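PDB 1XV2: hypothetical protein, similar to alpha-acetolactate decarboxylase from Staphylococcus aureus subsp. aureus, which is probably a zinc-dependent acetolactate decarboxylase, converting alpha-acetolactate to acetoin with release of carbon dioxide. Local coordinates for residues A[47-59]-A[178-190]. Residues are numbered along the deposited sequence; the frame is centred on the assembly and turned at random.
With ZN (zinc ion), chain E.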
loop_
_atom_site.group_PDB
_atom_site.type_symbol
_atom_site.label_atom_id
_atom_site.label_comp_id
_atom_site.label_asym_id
_atom_site.label_seq_id
_atom_site.Cartn_x
_atom_site.Cartn_y
_atom_site.Cartn_z
ATOM N N GLY A 47 9.507 -14.232 -17.738
ATOM C CA GLY A 47 8.189 -14.547 -18.245
ATOM C C GLY A 47 6.978 -13.940 -17.571
ATOM O O GLY A 47 7.054 -12.929 -16.872
ATOM N N GLU A 48 5.849 -14.602 -17.785
ATOM C CA GLU A 48 4.570 -14.155 -17.269
ATOM C C GLU A 48 3.857 -15.259 -16.514
ATOM O O GLU A 48 3.610 -16.330 -17.064
ATOM C CB GLU A 48 3.690 -13.721 -18.439
ATOM C CG GLU A 48 4.374 -12.784 -19.420
ATOM C CD GLU A 48 4.712 -11.447 -18.796
ATOM O OE1 GLU A 48 4.169 -11.156 -17.710
ATOM O OE2 GLU A 48 5.508 -10.688 -19.394
ATOM N N VAL A 49 3.515 -14.996 -15.257
ATOM C CA VAL A 49 2.801 -15.981 -14.462
ATOM C C VAL A 49 1.318 -15.636 -14.444
ATOM O O VAL A 49 0.944 -14.483 -14.239
ATOM C CB VAL A 49 3.309 -16.014 -13.003
ATOM C CG1 VAL A 49 2.497 -17.013 -12.191
ATOM C CG2 VAL A 49 4.783 -16.387 -12.977
ATOM N N ILE A 50 0.475 -16.633 -14.683
ATOM C CA ILE A 50 -0.966 -16.429 -14.645
ATOM C C ILE A 50 -1.554 -17.431 -13.658
ATOM O O ILE A 50 -1.428 -18.642 -13.848
ATOM C CB ILE A 50 -1.648 -16.672 -16.021
ATOM C CG1 ILE A 50 -1.006 -15.809 -17.108
ATOM C CG2 ILE A 50 -3.134 -16.352 -15.919
ATOM C CD1 ILE A 50 0.275 -16.387 -17.678
ATOM N N PHE A 51 -2.168 -16.929 -12.592
ATOM C CA PHE A 51 -2.800 -17.799 -11.609
ATOM C C PHE A 51 -4.242 -17.956 -12.075
ATOM O O PHE A 51 -5.011 -16.995 -12.069
ATOM C CB PHE A 51 -2.760 -17.171 -10.215
ATOM C CG PHE A 51 -1.378 -17.092 -9.620
ATOM C CD1 PHE A 51 -0.630 -18.246 -9.404
ATOM C CD2 PHE A 51 -0.831 -15.864 -9.263
ATOM C CE1 PHE A 51 0.645 -18.179 -8.840
ATOM C CE2 PHE A 51 0.445 -15.788 -8.698
ATOM C CZ PHE A 51 1.182 -16.948 -8.488
ATOM N N LEU A 52 -4.598 -19.166 -12.492
ATOM C CA LEU A 52 -5.940 -19.429 -12.994
ATOM C C LEU A 52 -6.525 -20.718 -12.429
ATOM O O LEU A 52 -5.961 -21.797 -12.609
ATOM C CB LEU A 52 -5.904 -19.500 -14.521
ATOM C CG LEU A 52 -7.248 -19.552 -15.246
ATOM C CD1 LEU A 52 -8.049 -18.294 -14.935
ATOM C CD2 LEU A 52 -7.005 -19.683 -16.743
ATOM N N ASP A 53 -7.661 -20.597 -11.752
ATOM C CA ASP A 53 -8.332 -21.744 -11.158
ATOM C C ASP A 53 -7.401 -22.529 -10.233
ATOM O O ASP A 53 -7.333 -23.755 -10.303
ATOM C CB ASP A 53 -8.860 -22.679 -12.252
ATOM C CG ASP A 53 -9.932 -22.036 -13.117
ATOM O OD1 ASP A 53 -10.923 -21.516 -12.565
ATOM O OD2 ASP A 53 -9.785 -22.066 -14.357
ATOM N N GLY A 54 -6.678 -21.815 -9.375
ATOM C CA GLY A 54 -5.774 -22.465 -8.442
ATOM C C GLY A 54 -4.519 -23.060 -9.051
ATOM O O GLY A 54 -3.680 -23.604 -8.334
ATOM N N LYS A 55 -4.383 -22.971 -10.369
ATOM C CA LYS A 55 -3.206 -23.507 -11.044
ATOM C C LYS A 55 -2.277 -22.355 -11.416
ATOM O O LYS A 55 -2.726 -21.226 -11.602
ATOM C CB LYS A 55 -3.621 -24.272 -12.304
ATOM C CG LYS A 55 -4.785 -25.236 -12.097
ATOM C CD LYS A 55 -4.487 -26.270 -11.023
ATOM C CE LYS A 55 -3.322 -27.163 -11.423
ATOM N NZ LYS A 55 -3.583 -27.892 -12.698
ATOM N N ALA A 56 -0.984 -22.639 -11.522
ATOM C CA ALA A 56 -0.011 -21.609 -11.866
ATOM C C ALA A 56 0.637 -21.914 -13.208
ATOM O O ALA A 56 1.295 -22.935 -13.367
ATOM C CB ALA A 56 1.054 -21.516 -10.777
ATOM N N TYR A 57 0.447 -21.019 -14.171
ATOM C CA TYR A 57 1.002 -21.195 -15.508
ATOM C C TYR A 57 2.112 -20.194 -15.809
ATOM O O TYR A 57 2.154 -19.099 -15.242
ATOM C CB TYR A 57 -0.110 -21.051 -16.552
ATOM C CG TYR A 57 -1.235 -22.043 -16.375
ATOM C CD1 TYR A 57 -1.063 -23.387 -16.705
ATOM C CD2 TYR A 57 -2.459 -21.648 -15.836
ATOM C CE1 TYR A 57 -2.078 -24.314 -16.501
ATOM C CE2 TYR A 57 -3.484 -22.569 -15.628
ATOM C CZ TYR A 57 -3.284 -23.900 -15.962
ATOM O OH TYR A 57 -4.285 -24.821 -15.751
ATOM N N HIS A 58 3.009 -20.570 -16.715
ATOM C CA HIS A 58 4.110 -19.697 -17.083
ATOM C C HIS A 58 4.356 -19.646 -18.583
ATOM O O HIS A 58 4.524 -20.679 -19.237
ATOM C CB HIS A 58 5.393 -20.136 -16.376
ATOM C CG HIS A 58 6.551 -19.217 -16.607
ATOM N ND1 HIS A 58 7.686 -19.603 -17.287
ATOM C CD2 HIS A 58 6.748 -17.926 -16.248
ATOM C CE1 HIS A 58 8.533 -18.591 -17.336
ATOM N NE2 HIS A 58 7.987 -17.560 -16.713
ATOM N N ALA A 59 4.373 -18.430 -19.120
ATOM C CA ALA A 59 4.620 -18.207 -20.538
ATOM C C ALA A 59 5.910 -17.402 -20.625
ATOM O O ALA A 59 5.991 -16.301 -20.078
ATOM C CB ALA A 59 3.463 -17.428 -21.158
ATOM N N HIS A 178 -3.205 -10.383 -17.386
ATOM C CA HIS A 178 -2.466 -11.410 -18.110
ATOM C C HIS A 178 -3.498 -12.306 -18.778
ATOM O O HIS A 178 -4.655 -12.340 -18.362
ATOM C CB HIS A 178 -1.604 -12.246 -17.160
ATOM C CG HIS A 178 -0.376 -11.541 -16.671
ATOM N ND1 HIS A 178 0.569 -12.158 -15.878
ATOM C CD2 HIS A 178 0.064 -10.276 -16.864
ATOM C CE1 HIS A 178 1.538 -11.303 -15.605
ATOM N NE2 HIS A 178 1.257 -10.154 -16.192
ATOM N N PHE A 179 -3.071 -13.037 -19.802
ATOM C CA PHE A 179 -3.962 -13.926 -20.537
ATOM C C PHE A 179 -3.407 -15.344 -20.637
ATOM O O PHE A 179 -2.194 -15.552 -20.644
ATOM C CB PHE A 179 -4.180 -13.372 -21.951
ATOM C CG PHE A 179 -5.027 -14.253 -22.830
ATOM C CD1 PHE A 179 -6.413 -14.259 -22.704
ATOM C CD2 PHE A 179 -4.436 -15.076 -23.785
ATOM C CE1 PHE A 179 -7.205 -15.072 -23.523
ATOM C CE2 PHE A 179 -5.215 -15.893 -24.607
ATOM C CZ PHE A 179 -6.605 -15.889 -24.474
ATOM N N ALA A 180 -4.314 -16.311 -20.710
ATOM C CA ALA A 180 -3.966 -17.718 -20.865
ATOM C C ALA A 180 -5.077 -18.341 -21.701
ATOM O O ALA A 180 -6.250 -18.285 -21.327
ATOM C CB ALA A 180 -3.868 -18.418 -19.503
ATOM N N ASP A 181 -4.709 -18.921 -22.839
ATOM C CA ASP A 181 -5.694 -19.534 -23.717
ATOM C C ASP A 181 -6.101 -20.911 -23.201
ATOM O O ASP A 181 -5.342 -21.568 -22.485
ATOM C CB ASP A 181 -5.150 -19.617 -25.153
ATOM C CG ASP A 181 -4.170 -20.766 -25.359
ATOM O OD1 ASP A 181 -3.424 -21.115 -24.416
ATOM O OD2 ASP A 181 -4.140 -21.308 -26.490
ATOM N N ASP A 182 -7.314 -21.327 -23.556
ATOM C CA ASP A 182 -7.854 -22.617 -23.142
ATOM C C ASP A 182 -6.902 -23.768 -23.429
ATOM O O ASP A 182 -6.796 -24.698 -22.632
ATOM C CB ASP A 182 -9.195 -22.865 -23.835
ATOM C CG ASP A 182 -10.344 -22.133 -23.160
ATOM O OD1 ASP A 182 -10.116 -21.030 -22.615
ATOM O OD2 ASP A 182 -11.479 -22.655 -23.180
ATOM N N GLU A 183 -6.210 -23.701 -24.561
ATOM C CA GLU A 183 -5.264 -24.748 -24.934
ATOM C C GLU A 183 -4.025 -24.777 -24.043
ATOM O O GLU A 183 -3.194 -25.673 -24.171
ATOM C CB GLU A 183 -4.814 -24.577 -26.385
ATOM C CG GLU A 183 -5.875 -24.872 -27.420
ATOM C CD GLU A 183 -5.318 -24.829 -28.827
ATOM O OE1 GLU A 183 -6.092 -25.046 -29.784
ATOM O OE2 GLU A 183 -4.102 -24.580 -28.974
ATOM N N ARG A 184 -3.905 -23.802 -23.145
ATOM C CA ARG A 184 -2.749 -23.714 -22.249
ATOM C C ARG A 184 -1.483 -23.814 -23.098
ATOM O O ARG A 184 -0.590 -24.607 -22.796
ATOM C CB ARG A 184 -2.745 -24.867 -21.238
ATOM C CG ARG A 184 -4.101 -25.302 -20.699
ATOM C CD ARG A 184 -4.597 -24.465 -19.534
ATOM N NE ARG A 184 -5.091 -23.159 -19.949
ATOM C CZ ARG A 184 -5.896 -22.401 -19.211
ATOM N NH1 ARG A 184 -6.301 -22.821 -18.018
ATOM N NH2 ARG A 184 -6.300 -21.223 -19.665
ATOM N N ALA A 185 -1.406 -23.022 -24.162
ATOM C CA ALA A 185 -0.243 -23.062 -25.041
ATOM C C ALA A 185 0.223 -21.672 -25.466
ATOM O O ALA A 185 1.263 -21.523 -26.114
ATOM C CB ALA A 185 -0.563 -23.903 -26.278
ATOM N N TYR A 186 -0.546 -20.659 -25.087
ATOM C CA TYR A 186 -0.239 -19.278 -25.439
ATOM C C TYR A 186 -0.717 -18.346 -24.335
ATOM O O TYR A 186 -1.783 -18.555 -23.763
ATOM C CB TYR A 186 -0.945 -18.915 -26.752
ATOM C CG TYR A 186 -1.035 -17.429 -27.028
ATOM C CD1 TYR A 186 0.015 -16.746 -27.643
ATOM C CD2 TYR A 186 -2.165 -16.701 -26.657
ATOM C CE1 TYR A 186 -0.059 -15.371 -27.885
ATOM C CE2 TYR A 186 -2.249 -15.325 -26.892
ATOM C CZ TYR A 186 -1.194 -14.671 -27.506
ATOM O OH TYR A 186 -1.277 -13.321 -27.757
ATOM N N GLY A 187 0.065 -17.314 -24.044
ATOM C CA GLY A 187 -0.335 -16.377 -23.012
ATOM C C GLY A 187 0.718 -15.333 -22.713
ATOM O O GLY A 187 1.785 -15.324 -23.327
ATOM N N GLY A 188 0.415 -14.449 -21.765
ATOM C CA GLY A 188 1.357 -13.411 -21.395
ATOM C C GLY A 188 0.697 -12.192 -20.775
ATOM O O GLY A 188 -0.450 -12.243 -20.332
ATOM N N HIS A 189 1.448 -11.096 -20.733
ATOM C CA HIS A 189 0.978 -9.825 -20.190
ATOM C C HIS A 189 0.226 -9.130 -21.328
ATOM O O HIS A 189 0.811 -8.843 -22.370
ATOM C CB HIS A 189 2.186 -8.986 -19.758
ATOM C CG HIS A 189 1.839 -7.608 -19.287
ATOM N ND1 HIS A 189 1.535 -7.324 -17.973
ATOM C CD2 HIS A 189 1.780 -6.429 -19.948
ATOM C CE1 HIS A 189 1.311 -6.029 -17.844
ATOM N NE2 HIS A 189 1.452 -5.462 -19.029
ATOM N N VAL A 190 -1.064 -8.870 -21.129
ATOM C CA VAL A 190 -1.890 -8.244 -22.160
ATOM C C VAL A 190 -1.555 -6.778 -22.436
ATOM O O VAL A 190 -1.528 -5.952 -21.521
ATOM C CB VAL A 190 -3.392 -8.338 -21.799
ATOM C CG1 VAL A 190 -4.239 -7.624 -22.858
ATOM C CG2 VAL A 190 -3.805 -9.800 -21.695
HETATM ZN ZN ZN E . 2.410 -8.224 -16.036
HETATM O O HOH W 1 4.639 -8.785 -16.820
HETATM O O HOH W 2 4.273 -6.669 -15.406
HETATM O O HOH W 3 4.168 -8.823 -14.395
#
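His-178 reaches from one beta-hairpin to another, and its ring illustrates how a second shell orients a metal ligand. Strand 48-52 of the mixed seven-stranded sheet here meets strand 178-181 of the antiparallel sheet at 70°, with a three-histidine zinc site at the junction. The CB of His-178 rests on Ile-50 CG1, 3.6 Å away. Beyond it CG, near Val-49 O, stands anti to the carbonyl carbon (chi1 -75°), which directs the ring toward strand 48-52. There ND1 donates to Val-49 O at 2.9 Å, the acceptor lying almost in the ring plane although the nitrogen sits above the carbonyl plane. CE1 passes 3.4 Å from Glu-48 OE1, the carboxylate standing nearly upright to the ring. NE2 binds the zinc ion at 2.2 Å, flanked by CE1 and CD2. His-189 ND1 and His-176 supply the other protein ligands, and three waters complete the shell.

Chi1 of Glu-48 lays CG over Gly-188 CA at 3.7 Å; the bend at chi2 (-66°) then turns the carboxylate over His-189 CB. OE1 accepts from a zinc-bound water, while OE2 is held by Met-129 N and a salt bridge to Arg-127. Away from the metal, at turn 181-184, the Arg-184 guanidinium forms an off-centre cation-pi contact with Tyr-57, and NE and NH2 both grip Asp-181 O.

Carbonyl and metal together fix the imidazole's rotation, and the hydrogen bond would probably make it a stronger donor, while Glu-48 would polarise the water it shares with zinc.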